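Nucleoside diphosphate kinase (Pyrobaculum aerophilum, PDB 1XQI) probably transfers the gamma phosphate of ATP to nucleoside diphosphates through a phosphohistidine intermediate, supplying nucleoside triphosphates other than ATP. Local coordinates at residues Glu16-Ile21 with Asn125-Ile130; Ala73-Leu78 with Asp95-Val100; Val52-Glu57 with Gly115-Met120; Ile46-Met51 with Phe186-Glu191. The protein carries 6 engineered substitutions. All blocks are in the same frame, centred on the assembly; numbering follows the deposited sequence.

Interaction 1 (Glu16-Ile21 with Asn125-Ile130); sequences EKTLLI and NRAVEI
E16, just ahead of strand 17-22, plugs the start of helix 127-135 with its carboxylate. CG stands anti to the backbone N (chi1 162°) and the chain runs on extended, so OE2 arrives over the first turn. There V128 N donates to E16 OE2 (3.0 Å, 163°), which accepts through its anti lone pair, on the side away from OE1. A127 N is also close but badly angled. The other oxygen, OE1, takes a weak bond from a water that in turn accepts from the N-H of R126, the N-cap residue.

A127 puts its methyl towards the strand, with CB 4.0 Å from CG2 of T18. V128 crosses T18 obliquely, its CG2, anti to the carbonyl carbon, coming 3.6 Å from T18 OG1. That hydroxyl donates to a second water, which donates to V128 O, so strand and helix are tied beyond the direct bond too. Further along, T18 and L20 pack on V131, laying this helix against one face of the ferredoxin-like sheet.

A carboxylate facing the N-H groups of a helix start would probably be held in its charged form. The E129 carboxylate, with OE1 5.0 Å from E16 OE2, would tend to work against this, an effect its salt bridge with R126 probably softens.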
loop_
_atom_site.group_PDB
_atom_site.type_symbol
_atom_site.label_atom_id
_atom_site.label_comp_id
_atom_site.label_asym_id
_atom_site.label_seq_id
_atom_site.Cartn_x
_atom_site.Cartn_y
_atom_site.Cartn_z
ATOM N N GLU A 16 6.126 10.132 17.138
ATOM C CA GLU A 16 4.786 9.551 17.300
ATOM C C GLU A 16 4.231 8.937 15.993
ATOM O O GLU A 16 4.563 9.377 14.893
ATOM C CB GLU A 16 3.868 10.654 17.873
ATOM C CG GLU A 16 2.374 10.452 17.736
ATOM C CD GLU A 16 1.536 11.488 18.512
ATOM O OE1 GLU A 16 2.010 12.020 19.541
ATOM O OE2 GLU A 16 0.382 11.782 18.100
ATOM N N LYS A 17 3.413 7.901 16.125
ATOM C CA LYS A 17 2.932 7.108 15.008
ATOM C C LYS A 17 1.455 6.941 15.189
ATOM O O LYS A 17 0.946 7.020 16.311
ATOM C CB LYS A 17 3.520 5.706 15.069
ATOM C CG LYS A 17 4.833 5.561 14.434
ATOM C CD LYS A 17 5.313 4.131 14.465
ATOM C CE LYS A 17 6.496 3.979 15.388
ATOM N NZ LYS A 17 6.014 3.657 16.728
ATOM N N THR A 18 0.742 6.630 14.129
ATOM C CA THR A 18 -0.679 6.354 14.294
ATOM C C THR A 18 -1.125 5.321 13.278
ATOM O O THR A 18 -0.449 5.106 12.284
ATOM C CB THR A 18 -1.530 7.649 14.197
ATOM O OG1 THR A 18 -2.885 7.370 14.580
ATOM C CG2 THR A 18 -1.449 8.256 12.760
ATOM N N LEU A 19 -2.252 4.675 13.534
ATOM C CA LEU A 19 -2.738 3.642 12.643
ATOM C C LEU A 19 -3.942 4.189 11.888
ATOM O O LEU A 19 -4.912 4.712 12.497
ATOM C CB LEU A 19 -3.141 2.420 13.477
ATOM C CG LEU A 19 -3.525 1.052 12.890
ATOM C CD1 LEU A 19 -4.838 1.094 12.173
ATOM C CD2 LEU A 19 -2.424 0.532 11.990
ATOM N N LEU A 20 -3.886 4.048 10.569
ATOM C CA LEU A 20 -4.995 4.398 9.707
ATOM C C LEU A 20 -5.438 3.183 8.890
ATOM O O LEU A 20 -4.610 2.472 8.342
ATOM C CB LEU A 20 -4.612 5.586 8.794
ATOM C CG LEU A 20 -5.831 6.002 7.961
ATOM C CD1 LEU A 20 -6.580 7.280 8.452
ATOM C CD2 LEU A 20 -5.413 6.066 6.512
ATOM N N ILE A 21 -6.749 2.952 8.807
ATOM C CA ILE A 21 -7.316 1.856 7.985
ATOM C C ILE A 21 -8.222 2.423 6.911
ATOM O O ILE A 21 -9.173 3.140 7.230
ATOM C CB ILE A 21 -8.194 0.895 8.813
ATOM C CG1 ILE A 21 -7.418 0.438 10.063
ATOM C CG2 ILE A 21 -8.686 -0.284 7.922
ATOM C CD1 ILE A 21 -8.169 -0.503 10.964
ATOM N N ASN A 125 5.483 14.270 13.619
ATOM C CA ASN A 125 5.092 15.129 14.739
ATOM C C ASN A 125 3.569 15.159 14.976
ATOM O O ASN A 125 2.803 15.544 14.093
ATOM C CB ASN A 125 5.618 16.561 14.553
ATOM C CG ASN A 125 5.222 17.467 15.724
ATOM O OD1 ASN A 125 5.555 17.186 16.897
ATOM N ND2 ASN A 125 4.457 18.513 15.427
ATOM N N ARG A 126 3.149 14.721 16.162
ATOM C CA ARG A 126 1.718 14.753 16.604
ATOM C C ARG A 126 0.754 14.076 15.645
ATOM O O ARG A 126 -0.380 14.542 15.417
ATOM C CB ARG A 126 1.288 16.178 16.949
ATOM C CG ARG A 126 2.207 16.762 17.996
ATOM C CD ARG A 126 1.934 18.232 18.279
ATOM N NE ARG A 126 0.695 18.357 19.028
ATOM C CZ ARG A 126 0.251 19.473 19.572
ATOM N NH1 ARG A 126 0.953 20.585 19.467
ATOM N NH2 ARG A 126 -0.901 19.464 20.221
ATOM N N ALA A 127 1.221 12.947 15.130
ATOM C CA ALA A 127 0.568 12.200 14.094
ATOM C C ALA A 127 -0.871 11.916 14.363
ATOM O O ALA A 127 -1.654 11.910 13.432
ATOM C CB ALA A 127 1.285 10.891 13.862
ATOM N N VAL A 128 -1.220 11.652 15.620
ATOM C CA VAL A 128 -2.553 11.170 15.961
ATOM C C VAL A 128 -3.567 12.273 15.756
ATOM O O VAL A 128 -4.581 12.048 15.068
ATOM C CB VAL A 128 -2.612 10.562 17.408
ATOM C CG1 VAL A 128 -4.055 10.346 17.911
ATOM C CG2 VAL A 128 -1.881 9.256 17.465
ATOM N N GLU A 129 -3.304 13.454 16.330
ATOM C CA GLU A 129 -4.172 14.604 16.107
ATOM C C GLU A 129 -4.187 15.040 14.622
ATOM O O GLU A 129 -5.265 15.377 14.093
ATOM C CB GLU A 129 -3.734 15.828 16.898
ATOM C CG GLU A 129 -3.432 15.636 18.314
ATOM C CD GLU A 129 -2.401 16.682 18.778
ATOM O OE1 GLU A 129 -1.444 16.268 19.514
ATOM O OE2 GLU A 129 -2.528 17.898 18.376
ATOM N N ILE A 130 -2.991 15.090 14.009
ATOM C CA ILE A 130 -2.816 15.534 12.616
ATOM C C ILE A 130 -3.766 14.752 11.691
ATOM O O ILE A 130 -4.644 15.349 11.032
ATOM C CB ILE A 130 -1.332 15.393 12.112
ATOM C CG1 ILE A 130 -0.404 16.427 12.737
ATOM C CG2 ILE A 130 -1.279 15.458 10.573
ATOM C CD1 ILE A 130 -0.981 17.808 12.774
HETATM O O HOH W 1 4.513 13.639 18.450
HETATM O O HOH W 2 -5.131 9.374 14.433
#

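Interaction 2 (Ala73-Leu78 with Asp95-Val100); sequences AGQKLL and DDPVEV
D96 OD1 is gripped by one bond: E99 N donates to D96 OD1 at 3.2 Å and 150°, reaching it from above the carboxylate plane. This is the capping bond of an N-cap aspartate, and it caps the start of helix 97-112. The neighbouring carboxylate, that of D95, turns to a salt bridge with R89.

At the first residue of this helix the two backbones come close. The CA of G74 sits 3.4 Å from the carbonyl O of P97 in a CA-H...O contact, with 157° at the hydrogen. A side chain at G74 would run straight into that oxygen, and its absence lets the two backbones approach to 4.4 Å between the CA atoms of G74 and P97.

Both segments belong to the insert, residues 68-100, in which helix 67-84 is laid against the beginning of helix 97-112, with helix 88-92 between them in the chain. Beside the glycine, V100 offers both methyls: CG1 meets L77 CD2 at 3.6 Å, and CG2 meets L78 CD2 at 4.2 Å. L78 sends CD1 to D95 O at 3.6 Å, and its side chain crosses the P97 ring at about a right angle, CD1 to CG 4.1 Å. An alanine in place of L78 would probably loosen the join, since the two methyls, CD1 against D95 O and P97 and CD2 against V100, would be missing. L78 also packs on P88, and V100 on I92, while L77 reaches I104 farther along helix 97-112.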
loop_
_atom_site.group_PDB
_atom_site.type_symbol
_atom_site.label_atom_id
_atom_site.label_comp_id
_atom_site.label_asym_id
_atom_site.label_seq_id
_atom_site.Cartn_x
_atom_site.Cartn_y
_atom_site.Cartn_z
ATOM N N ALA A 73 -20.540 4.295 22.484
ATOM C CA ALA A 73 -20.973 3.991 21.101
ATOM C C ALA A 73 -22.496 3.911 21.057
ATOM O O ALA A 73 -23.138 4.445 20.134
ATOM C CB ALA A 73 -20.364 2.716 20.616
ATOM N N GLY A 74 -23.064 3.298 22.103
ATOM C CA GLY A 74 -24.506 3.155 22.280
ATOM C C GLY A 74 -25.344 4.400 22.497
ATOM O O GLY A 74 -26.433 4.511 21.922
ATOM N N GLN A 75 -24.848 5.319 23.330
ATOM C CA GLN A 75 -25.503 6.618 23.569
ATOM C C GLN A 75 -25.611 7.479 22.293
ATOM O O GLN A 75 -26.658 8.060 22.011
ATOM C CB GLN A 75 -24.775 7.375 24.676
ATOM C CG GLN A 75 -25.434 7.231 26.058
ATOM C CD GLN A 75 -24.416 7.110 27.206
ATOM O OE1 GLN A 75 -24.586 6.289 28.125
ATOM N NE2 GLN A 75 -23.332 7.908 27.138
ATOM N N LYS A 76 -24.538 7.526 21.511
ATOM C CA LYS A 76 -24.500 8.287 20.263
ATOM C C LYS A 76 -25.597 7.814 19.297
ATOM O O LYS A 76 -26.346 8.654 18.765
ATOM C CB LYS A 76 -23.087 8.224 19.668
ATOM C CG LYS A 76 -22.921 8.589 18.195
ATOM C CD LYS A 76 -21.424 8.900 17.880
ATOM C CE LYS A 76 -21.012 8.440 16.476
ATOM N NZ LYS A 76 -22.042 8.765 15.443
ATOM N N LEU A 77 -25.735 6.492 19.126
ATOM C CA LEU A 77 -26.826 5.918 18.321
ATOM C C LEU A 77 -28.217 6.213 18.902
ATOM O O LEU A 77 -29.170 6.460 18.154
ATOM C CB LEU A 77 -26.637 4.401 18.107
ATOM C CG LEU A 77 -27.718 3.618 17.319
ATOM C CD1 LEU A 77 -28.024 4.221 15.934
ATOM C CD2 LEU A 77 -27.365 2.165 17.139
ATOM N N LEU A 78 -28.315 6.181 20.229
ATOM C CA LEU A 78 -29.562 6.454 20.921
ATOM C C LEU A 78 -29.986 7.918 20.766
ATOM O O LEU A 78 -31.173 8.201 20.532
ATOM C CB LEU A 78 -29.495 6.044 22.405
ATOM C CG LEU A 78 -29.474 4.540 22.766
ATOM C CD1 LEU A 78 -29.284 4.367 24.240
ATOM C CD2 LEU A 78 -30.718 3.788 22.298
ATOM N N ASP A 95 -32.945 -0.860 24.282
ATOM C CA ASP A 95 -32.447 0.526 24.439
ATOM C C ASP A 95 -31.307 0.622 25.453
ATOM O O ASP A 95 -30.978 1.724 25.911
ATOM C CB ASP A 95 -33.563 1.534 24.800
ATOM C CG ASP A 95 -34.333 1.153 26.083
ATOM O OD1 ASP A 95 -35.428 1.724 26.287
ATOM O OD2 ASP A 95 -33.876 0.301 26.879
ATOM N N ASP A 96 -30.722 -0.516 25.804
ATOM C CA ASP A 96 -29.639 -0.524 26.761
ATOM C C ASP A 96 -28.324 -0.105 26.057
ATOM O O ASP A 96 -27.910 -0.795 25.127
ATOM C CB ASP A 96 -29.503 -1.906 27.377
ATOM C CG ASP A 96 -28.279 -2.016 28.213
ATOM O OD1 ASP A 96 -27.451 -2.923 28.014
ATOM O OD2 ASP A 96 -28.109 -1.143 29.082
ATOM N N PRO A 97 -27.688 1.022 26.474
ATOM C CA PRO A 97 -26.451 1.547 25.830
ATOM C C PRO A 97 -25.387 0.491 25.463
ATOM O O PRO A 97 -24.970 0.447 24.282
ATOM C CB PRO A 97 -25.909 2.536 26.863
ATOM C CG PRO A 97 -27.116 3.084 27.521
ATOM C CD PRO A 97 -28.120 1.914 27.580
ATOM N N VAL A 98 -24.975 -0.340 26.436
ATOM C CA VAL A 98 -24.013 -1.439 26.231
ATOM C C VAL A 98 -24.489 -2.510 25.206
ATOM O O VAL A 98 -23.696 -2.965 24.354
ATOM C CB VAL A 98 -23.657 -2.132 27.581
ATOM C CG1 VAL A 98 -22.844 -3.373 27.366
ATOM C CG2 VAL A 98 -22.884 -1.182 28.444
ATOM N N GLU A 99 -25.757 -2.918 25.293
ATOM C CA GLU A 99 -26.318 -3.866 24.320
ATOM C C GLU A 99 -26.355 -3.258 22.919
ATOM O O GLU A 99 -26.143 -3.955 21.925
ATOM C CB GLU A 99 -27.703 -4.410 24.764
ATOM C CG GLU A 99 -27.613 -5.651 25.720
ATOM C CD GLU A 99 -28.955 -6.018 26.385
ATOM O OE1 GLU A 99 -29.999 -6.067 25.684
ATOM O OE2 GLU A 99 -28.985 -6.272 27.621
ATOM N N VAL A 100 -26.617 -1.961 22.852
ATOM C CA VAL A 100 -26.591 -1.206 21.592
ATOM C C VAL A 100 -25.135 -1.104 21.046
ATOM O O VAL A 100 -24.909 -1.303 19.870
ATOM C CB VAL A 100 -27.253 0.221 21.749
ATOM C CG1 VAL A 100 -27.089 1.043 20.496
ATOM C CG2 VAL A 100 -28.720 0.117 22.099
#

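Interaction 3 (Val52-Glu57 with Gly115-Met120). Engineered in segment 115-120: N117 (natural residue Ile).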
loop_
_atom_site.group_PDB
_atom_site.type_symbol
_atom_site.label_atom_id
_atom_site.label_comp_id
_atom_site.label_asym_id
_atom_site.label_seq_id
_atom_site.Cartn_x
_atom_site.Cartn_y
_atom_site.Cartn_z
ATOM N N VAL A 52 -5.249 -6.146 3.456
ATOM C CA VAL A 52 -5.649 -7.363 4.171
ATOM C C VAL A 52 -7.138 -7.624 4.045
ATOM O O VAL A 52 -7.954 -6.712 4.140
ATOM C CB VAL A 52 -5.316 -7.302 5.691
ATOM C CG1 VAL A 52 -3.817 -7.523 5.957
ATOM C CG2 VAL A 52 -5.832 -5.964 6.317
ATOM N N LYS A 53 -7.473 -8.886 3.810
ATOM C CA LYS A 53 -8.811 -9.429 4.051
ATOM C C LYS A 53 -8.941 -9.905 5.505
ATOM O O LYS A 53 -8.441 -10.959 5.860
ATOM C CB LYS A 53 -9.052 -10.600 3.091
ATOM C CG LYS A 53 -10.519 -10.913 2.855
ATOM C CD LYS A 53 -11.279 -9.712 2.244
ATOM C CE LYS A 53 -12.762 -9.907 2.456
ATOM N NZ LYS A 53 -12.973 -10.421 3.862
ATOM N N ALA A 54 -9.588 -9.113 6.346
ATOM C CA ALA A 54 -9.691 -9.431 7.770
ATOM C C ALA A 54 -10.824 -10.401 8.080
ATOM O O ALA A 54 -11.880 -10.357 7.461
ATOM C CB ALA A 54 -9.870 -8.165 8.546
ATOM N N SER A 55 -10.610 -11.285 9.038
ATOM C CA SER A 55 -11.678 -12.176 9.509
ATOM C C SER A 55 -12.576 -11.488 10.544
ATOM O O SER A 55 -12.140 -10.557 11.221
ATOM C CB SER A 55 -11.085 -13.435 10.125
ATOM O OG SER A 55 -10.055 -13.095 11.035
ATOM N N PRO A 56 -13.849 -11.919 10.642
ATOM C CA PRO A 56 -14.647 -11.486 11.799
ATOM C C PRO A 56 -13.954 -11.462 13.166
ATOM O O PRO A 56 -14.026 -10.429 13.826
ATOM C CB PRO A 56 -15.868 -12.421 11.751
ATOM C CG PRO A 56 -16.090 -12.594 10.249
ATOM C CD PRO A 56 -14.664 -12.712 9.684
ATOM N N GLU A 57 -13.278 -12.535 13.596
ATOM C CA GLU A 57 -12.665 -12.526 14.951
ATOM C C GLU A 57 -11.627 -11.440 15.103
ATOM O O GLU A 57 -11.537 -10.818 16.158
ATOM C CB GLU A 57 -12.086 -13.874 15.424
ATOM C CG GLU A 57 -11.713 -14.847 14.315
ATOM C CD GLU A 57 -12.927 -15.668 13.757
ATOM O OE1 GLU A 57 -13.586 -16.393 14.568
ATOM O OE2 GLU A 57 -13.187 -15.599 12.508
ATOM N N GLY A 115 -14.807 -6.686 2.554
ATOM C CA GLY A 115 -13.876 -6.645 1.431
ATOM C C GLY A 115 -12.487 -6.297 1.925
ATOM O O GLY A 115 -12.275 -6.160 3.119
ATOM N N PRO A 116 -11.524 -6.166 1.003
ATOM C CA PRO A 116 -10.174 -5.775 1.447
ATOM C C PRO A 116 -10.134 -4.392 2.156
ATOM O O PRO A 116 -10.805 -3.440 1.711
ATOM C CB PRO A 116 -9.361 -5.744 0.134
ATOM C CG PRO A 116 -10.177 -6.595 -0.868
ATOM C CD PRO A 116 -11.610 -6.374 -0.464
ATOM N N ASN A 117 -9.378 -4.334 3.257
ATOM C CA ASN A 117 -8.899 -3.096 3.867
ATOM C C ASN A 117 -7.437 -2.878 3.513
ATOM O O ASN A 117 -6.749 -3.771 3.011
ATOM C CB ASN A 117 -8.969 -3.158 5.394
ATOM C CG ASN A 117 -10.375 -3.305 5.923
ATOM O OD1 ASN A 117 -10.751 -4.363 6.445
ATOM N ND2 ASN A 117 -11.164 -2.244 5.802
ATOM N N VAL A 118 -6.952 -1.683 3.798
ATOM C CA VAL A 118 -5.557 -1.329 3.626
ATOM C C VAL A 118 -5.250 -0.642 4.929
ATOM O O VAL A 118 -5.968 0.285 5.317
ATOM C CB VAL A 118 -5.344 -0.417 2.367
ATOM C CG1 VAL A 118 -3.966 0.301 2.380
ATOM C CG2 VAL A 118 -5.453 -1.259 1.107
ATOM N N VAL A 119 -4.236 -1.158 5.626
ATOM C CA VAL A 119 -3.786 -0.679 6.919
ATOM C C VAL A 119 -2.441 0.034 6.739
ATOM O O VAL A 119 -1.543 -0.468 6.041
ATOM C CB VAL A 119 -3.585 -1.860 7.909
ATOM C CG1 VAL A 119 -3.431 -1.334 9.341
ATOM C CG2 VAL A 119 -4.800 -2.793 7.870
HETATM N N MSE A 120 -2.283 1.193 7.362
HETATM C CA MSE A 120 -0.996 1.906 7.265
HETATM C C MSE A 120 -0.656 2.503 8.611
HETATM O O MSE A 120 -1.519 2.761 9.464
HETATM C CB MSE A 120 -0.967 2.991 6.105
HETATM C CG MSE A 120 -1.927 4.182 6.283
HETATM SE SE MSE A 120 -1.980 5.261 4.827
HETATM C CE MSE A 120 -2.884 4.101 3.868
HETATM O O HOH W 3 -11.296 -7.462 5.259
#
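The flat groups that meet here are the peptide carbonyls of V52 and N117, and they are turned differently against their donors. N117 N lies in the plane of the V52 carbonyl, 2.9 Å from V52 O, whereas V52 N stands 33° above the plane of the N117 carbonyl while donating to N117 O at 2.8 Å. Both bonds are fairly straight.

Together they make V52 and N117 an antiparallel hydrogen-bonded pair, joining strand 45-52 to strand 117-123 within the four-stranded sheet of the ferredoxin-like fold. N117 is an engineered residue, isoleucine in the natural sequence; its ND2 donates to L22 O on the strand beyond, and its side chain lies close to K23, probably an ATP-binding residue. Two residues on, V119 turns its CG2 to V52 CG2, 3.7 Å apart, the valines crossing obliquely, both packed on W187 of helix 177-187.

Beyond the pair the chains leave the strands but stay close, the CA atoms of K53 and P116 being 4.7 Å apart. A water joins them, accepting from A54 N at 2.6 Å and lying 2.7 Å from G115 O, to which it can donate. K53 bends at chi2 and chi4, which lays its alkyl chain against the other backbone, CE 3.6 Å from the CA of G115. Its NZ goes on to donate to T113 O, and L194 of the second subunit packs on K53 and P116.

Interaction 4 (Ile46-Met51 with Phe186-Glu191)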
loop_
_atom_site.group_PDB
_atom_site.type_symbol
_atom_site.label_atom_id
_atom_site.label_comp_id
_atom_site.label_asym_id
_atom_site.label_seq_id
_atom_site.Cartn_x
_atom_site.Cartn_y
_atom_site.Cartn_z
ATOM N N ILE A 46 4.795 7.093 5.560
ATOM C CA ILE A 46 4.205 5.742 5.737
ATOM C C ILE A 46 5.321 4.770 6.142
ATOM O O ILE A 46 6.262 4.592 5.400
ATOM C CB ILE A 46 3.573 5.211 4.430
ATOM C CG1 ILE A 46 2.378 6.080 4.014
ATOM C CG2 ILE A 46 3.223 3.682 4.535
ATOM C CD1 ILE A 46 1.763 5.654 2.661
ATOM N N VAL A 47 5.228 4.162 7.323
ATOM C CA VAL A 47 6.286 3.241 7.802
ATOM C C VAL A 47 5.800 1.762 7.854
ATOM O O VAL A 47 6.568 0.860 8.209
ATOM C CB VAL A 47 6.891 3.702 9.195
ATOM C CG1 VAL A 47 7.549 5.110 9.138
ATOM C CG2 VAL A 47 5.876 3.669 10.266
ATOM N N ALA A 48 4.517 1.535 7.508
ATOM C CA ALA A 48 3.902 0.211 7.405
ATOM C C ALA A 48 2.654 0.339 6.533
ATOM O O ALA A 48 1.932 1.334 6.581
ATOM C CB ALA A 48 3.570 -0.369 8.783
ATOM N N LEU A 49 2.434 -0.658 5.695
ATOM C CA LEU A 49 1.381 -0.627 4.704
ATOM C C LEU A 49 1.093 -2.046 4.262
ATOM O O LEU A 49 2.004 -2.724 3.839
ATOM C CB LEU A 49 1.835 0.164 3.488
ATOM C CG LEU A 49 0.863 0.877 2.517
ATOM C CD1 LEU A 49 1.403 0.688 1.138
ATOM C CD2 LEU A 49 -0.485 0.394 2.557
ATOM N N LYS A 50 -0.157 -2.498 4.369
ATOM C CA LYS A 50 -0.558 -3.745 3.745
ATOM C C LYS A 50 -2.037 -3.773 3.398
ATOM O O LYS A 50 -2.822 -3.137 4.079
ATOM C CB LYS A 50 -0.196 -4.941 4.615
ATOM C CG LYS A 50 -0.784 -4.973 6.003
ATOM C CD LYS A 50 -0.301 -6.233 6.664
ATOM C CE LYS A 50 -0.782 -6.329 8.095
ATOM N NZ LYS A 50 0.075 -7.323 8.814
HETATM N N MSE A 51 -2.396 -4.472 2.319
HETATM C CA MSE A 51 -3.803 -4.765 1.985
HETATM C C MSE A 51 -4.135 -6.108 2.723
HETATM O O MSE A 51 -3.361 -7.072 2.650
HETATM C CB MSE A 51 -4.015 -4.864 0.461
HETATM C CG MSE A 51 -5.439 -5.330 0.084
HETATM SE SE MSE A 51 -5.745 -5.339 -1.708
HETATM C CE MSE A 51 -5.764 -3.594 -1.920
ATOM N N PHE A 186 -1.260 -4.698 17.132
ATOM C CA PHE A 186 -2.317 -5.602 16.681
ATOM C C PHE A 186 -2.157 -6.075 15.244
ATOM O O PHE A 186 -2.335 -7.254 14.992
ATOM C CB PHE A 186 -3.711 -4.972 16.871
ATOM C CG PHE A 186 -4.819 -5.879 16.448
ATOM C CD1 PHE A 186 -5.365 -6.794 17.346
ATOM C CD2 PHE A 186 -5.286 -5.863 15.130
ATOM C CE1 PHE A 186 -6.367 -7.674 16.937
ATOM C CE2 PHE A 186 -6.296 -6.722 14.722
ATOM C CZ PHE A 186 -6.834 -7.630 15.624
ATOM N N TRP A 187 -1.849 -5.155 14.317
ATOM C CA TRP A 187 -1.715 -5.442 12.877
ATOM C C TRP A 187 -0.302 -5.735 12.362
ATOM O O TRP A 187 -0.176 -6.323 11.303
ATOM C CB TRP A 187 -2.245 -4.271 12.059
ATOM C CG TRP A 187 -3.722 -4.081 12.085
ATOM C CD1 TRP A 187 -4.411 -3.054 12.672
ATOM C CD2 TRP A 187 -4.697 -4.925 11.479
ATOM N NE1 TRP A 187 -5.771 -3.226 12.492
ATOM C CE2 TRP A 187 -5.976 -4.354 11.749
ATOM C CE3 TRP A 187 -4.626 -6.128 10.753
ATOM C CZ2 TRP A 187 -7.172 -4.933 11.305
ATOM C CZ3 TRP A 187 -5.816 -6.712 10.308
ATOM C CH2 TRP A 187 -7.081 -6.114 10.598
ATOM N N PHE A 188 0.745 -5.309 13.068
ATOM C CA PHE A 188 2.123 -5.423 12.567
ATOM C C PHE A 188 3.087 -6.064 13.567
ATOM O O PHE A 188 3.125 -5.675 14.737
ATOM C CB PHE A 188 2.668 -4.044 12.094
ATOM C CG PHE A 188 1.839 -3.408 10.995
ATOM C CD1 PHE A 188 0.896 -2.430 11.294
ATOM C CD2 PHE A 188 1.972 -3.820 9.680
ATOM C CE1 PHE A 188 0.112 -1.860 10.323
ATOM C CE2 PHE A 188 1.186 -3.255 8.670
ATOM C CZ PHE A 188 0.252 -2.271 8.988
ATOM N N ARG A 189 3.874 -7.041 13.107
ATOM C CA ARG A 189 5.021 -7.513 13.903
ATOM C C ARG A 189 6.045 -6.386 13.935
ATOM O O ARG A 189 6.005 -5.491 13.106
ATOM C CB ARG A 189 5.667 -8.769 13.295
ATOM C CG ARG A 189 4.910 -10.096 13.502
ATOM C CD ARG A 189 3.898 -10.373 12.383
ATOM N NE ARG A 189 4.484 -10.532 11.031
ATOM C CZ ARG A 189 3.768 -10.750 9.913
ATOM N NH1 ARG A 189 2.434 -10.843 9.976
ATOM N NH2 ARG A 189 4.373 -10.885 8.726
ATOM N N GLU A 190 6.959 -6.418 14.892
ATOM C CA GLU A 190 8.055 -5.436 14.958
ATOM C C GLU A 190 8.739 -5.194 13.606
ATOM O O GLU A 190 8.996 -4.055 13.223
ATOM C CB GLU A 190 9.084 -5.889 16.002
ATOM C CG GLU A 190 8.607 -5.664 17.426
ATOM C CD GLU A 190 7.873 -4.323 17.548
ATOM O OE1 GLU A 190 6.630 -4.339 17.745
ATOM O OE2 GLU A 190 8.535 -3.262 17.402
ATOM N N GLU A 191 8.986 -6.283 12.883
ATOM C CA GLU A 191 9.767 -6.280 11.654
ATOM C C GLU A 191 9.065 -5.551 10.498
ATOM O O GLU A 191 9.714 -5.122 9.540
ATOM C CB GLU A 191 10.110 -7.725 11.230
ATOM C CG GLU A 191 10.781 -8.603 12.309
ATOM C CD GLU A 191 9.763 -9.469 13.058
ATOM O OE1 GLU A 191 9.479 -10.612 12.607
ATOM O OE2 GLU A 191 9.248 -8.998 14.100
#
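Strand 45-52, kinked at V47 (psi -2°) where V47 and A48 both bond to V121 as in a beta bulge, runs past the chain as it leaves helix 177-187, F188 being the first residue off helical angles, and the CA atoms of A48 and F188 stand 7.8 Å apart. The F188 ring fills that gap. A48 CB sits over the middle of one ring face, 3.7 Å from the centroid and 11° off the normal, a CH-pi contact.

K50 starts from the crowded position (chi1 59°) and is then fully extended, which brings it tip to tip with F188, CG and CE both 3.7 Å from F188 CE2. At the end NZ donates to W187 O at 2.7 Å, almost along the C=O axis. An alanine in place of K50 would lack the donor to W187 O and the methylenes on F188 CE2, and would probably loosen the hold of the strand on the end of the helix. Strand 45-52 also hydrogen-bonds through L49 and M51 to the second subunit.

A positive charge on the last carbonyl of a helix would be expected to suit the negative end of the helix dipole. The crowding of charge by R189, with NH1 4.4 Å from K50 NZ, is probably eased by E192, which forms long, weak ion pairs with both.

Three of the four contacts share the antiparallel sheet: interaction 3 joins strands 45-52 and 117-123, interaction 1 lays helix 127-135 on strand 17-22, and interaction 4 brings the end of helix 177-187 to strand 45-52. L19 CD2 of interaction 1 packs on V119 of 3 (centres 20 Å apart) and on F188 of 4 (14 Å), and V119 N meets K50 O, joining 3 and 4 (12 Å). Segments of 1 and 4 alternate along the chain. These contacts lie near H172, the predicted phosphohistidine, about 8 Å from T18 and V119 between side chains. Interaction 2, between the halves of 3 in sequence, lies apart in the insert, 26 to 33 Å from the other centres.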